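Local coordinates for Non-reducing end alpha-L-arabinofuranosidase BoGH43B (Bacteroides ovatus, PDB 5JOZ) that removes terminal non-reducing alpha-L-arabinofuranosyl residues from xyloglucan side chains by hydrolysis, turning S units into X units, at the calcium ion site. Numbering follows the deposited sequence.

The calcium ion site. Residues 313-315, 341-342, 375, 499-500. With CA (calcium ion), chain B.
This calcium belongs to the C-terminal concanavalin A-like beta-sandwich module of a family 43 glycoside hydrolase. The centre of the site is about 32 Å from the general base Asp16 and about 40 Å from the proton donor Glu176, so a structural role, tying loops to a strand, is likely and a direct part in catalysis is not.

Three backbone carbonyls from distant stretches of the chain meet at the metal: the loop oxygens Asp313 O and Gly341 O, and Asp499 O from strand 496-505, which sits 2.4 Å from the calcium. Gly341, at a positive phi of 92°, turns its carbonyl to the ion.

Asp499 binds a second time through its carboxylate. With CG anti to the backbone N (chi1 -165°) and the side chain beside its own carbonyl carbon, Asp499 OD1 swings back to the calcium at 2.4 Å, and one residue chelates with main chain and side chain together. An alanine here would lose the carboxylate ligand and the partner of Lys375, and would probably weaken calcium binding and loosen the hold on the neighbouring loops.

Waters 1 and 2, each 2.4 Å from the calcium, bring the observed shell to a distorted six-coordinate geometry. Asp313 directs its carboxylate at water 1: CG is anti to the carbonyl carbon (chi1 -76°), and Asp313 OD1 holds water 1 at 2.6 Å, so the carboxylate is a second-shell group that positions a first-shell water, while the same residue's backbone O bonds the metal.

Asp499 OD2, turned away from the metal, takes a long salt bridge of 3.3 Å from Lys375 NZ on its anti lone pair. Lysine and calcium thus flank the carboxylate, which would probably keep it ionised.

Two aromatic rings pack beside the cluster and probably help to hold it in place. Lys375 CB lies 3.4 Å above the Trp500 ring plane, toward the rim, while the Phe314 ring meets the Asp499 backbone carbon C with its edge, in plane.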
loop_
_atom_site.group_PDB
_atom_site.type_symbol
_atom_site.label_atom_id
_atom_site.label_comp_id
_atom_site.label_asym_id
_atom_site.label_seq_id
_atom_site.Cartn_x
_atom_site.Cartn_y
_atom_site.Cartn_z
ATOM N N ASP A 313 -15.649 3.518 -16.604
ATOM C CA ASP A 313 -16.649 4.428 -17.174
ATOM C C ASP A 313 -17.445 5.194 -16.103
ATOM O O ASP A 313 -18.253 6.056 -16.450
ATOM C CB ASP A 313 -17.648 3.650 -18.063
ATOM C CG ASP A 313 -17.078 3.257 -19.412
ATOM O OD1 ASP A 313 -16.642 4.153 -20.169
ATOM O OD2 ASP A 313 -17.108 2.049 -19.738
ATOM N N PHE A 314 -17.267 4.875 -14.820
ATOM C CA PHE A 314 -18.019 5.545 -13.745
ATOM C C PHE A 314 -19.523 5.494 -14.033
ATOM O O PHE A 314 -20.229 6.506 -13.957
ATOM C CB PHE A 314 -17.550 7.005 -13.570
ATOM C CG PHE A 314 -16.079 7.153 -13.267
ATOM C CD1 PHE A 314 -15.522 6.546 -12.133
ATOM C CD2 PHE A 314 -15.262 7.930 -14.080
ATOM C CE1 PHE A 314 -14.173 6.689 -11.835
ATOM C CE2 PHE A 314 -13.908 8.083 -13.778
ATOM C CZ PHE A 314 -13.365 7.461 -12.658
ATOM N N ASP A 315 -20.000 4.308 -14.388
ATOM C CA ASP A 315 -21.377 4.128 -14.858
ATOM C C ASP A 315 -22.139 3.091 -14.019
ATOM O O ASP A 315 -23.018 2.401 -14.528
ATOM C CB ASP A 315 -21.379 3.766 -16.357
ATOM C CG ASP A 315 -20.606 2.479 -16.671
ATOM O OD1 ASP A 315 -19.975 1.904 -15.758
ATOM O OD2 ASP A 315 -20.630 2.047 -17.847
ATOM N N GLY A 341 -23.171 8.238 -14.860
ATOM C CA GLY A 341 -22.200 8.037 -15.937
ATOM C C GLY A 341 -20.936 8.849 -15.766
ATOM O O GLY A 341 -19.992 8.693 -16.547
ATOM N N SER A 342 -20.897 9.702 -14.743
ATOM C CA SER A 342 -19.702 10.471 -14.442
ATOM C C SER A 342 -19.359 10.372 -12.966
ATOM O O SER A 342 -20.258 10.249 -12.130
ATOM C CB SER A 342 -19.908 11.937 -14.814
ATOM O OG SER A 342 -19.870 12.110 -16.205
ATOM N N LYS A 375 -11.246 11.876 -19.297
ATOM C CA LYS A 375 -12.066 12.899 -19.929
ATOM C C LYS A 375 -12.806 13.631 -18.806
ATOM O O LYS A 375 -13.520 13.000 -18.019
ATOM C CB LYS A 375 -13.054 12.242 -20.895
ATOM C CG LYS A 375 -13.857 13.170 -21.801
ATOM C CD LYS A 375 -15.193 12.521 -22.162
ATOM C CE LYS A 375 -15.737 12.962 -23.506
ATOM N NZ LYS A 375 -17.083 12.355 -23.748
ATOM N N ASP A 499 -15.944 11.723 -16.949
ATOM C CA ASP A 499 -16.750 10.759 -17.687
ATOM C C ASP A 499 -16.100 9.371 -17.634
ATOM O O ASP A 499 -16.782 8.362 -17.458
ATOM C CB ASP A 499 -16.901 11.218 -19.144
ATOM C CG ASP A 499 -18.000 10.486 -19.891
ATOM O OD1 ASP A 499 -18.707 9.642 -19.295
ATOM O OD2 ASP A 499 -18.157 10.765 -21.096
ATOM N N TRP A 500 -14.788 9.320 -17.797
ATOM C CA TRP A 500 -14.068 8.065 -17.664
ATOM C C TRP A 500 -12.622 8.286 -17.266
ATOM O O TRP A 500 -12.155 9.422 -17.244
ATOM C CB TRP A 500 -14.172 7.236 -18.950
ATOM C CG TRP A 500 -13.895 7.968 -20.245
ATOM C CD1 TRP A 500 -14.821 8.410 -21.145
ATOM C CD2 TRP A 500 -12.616 8.302 -20.791
ATOM N NE1 TRP A 500 -14.203 9.006 -22.209
ATOM C CE2 TRP A 500 -12.848 8.944 -22.027
ATOM C CE3 TRP A 500 -11.295 8.102 -20.370
ATOM C CZ2 TRP A 500 -11.804 9.406 -22.843
ATOM C CZ3 TRP A 500 -10.254 8.572 -21.175
ATOM C CH2 TRP A 500 -10.519 9.227 -22.392
HETATM CA CA CA B . -18.856 7.493 -18.208
HETATM O O HOH W 1 -17.675 6.513 -20.053
HETATM O O HOH W 2 -20.868 6.325 -18.887
#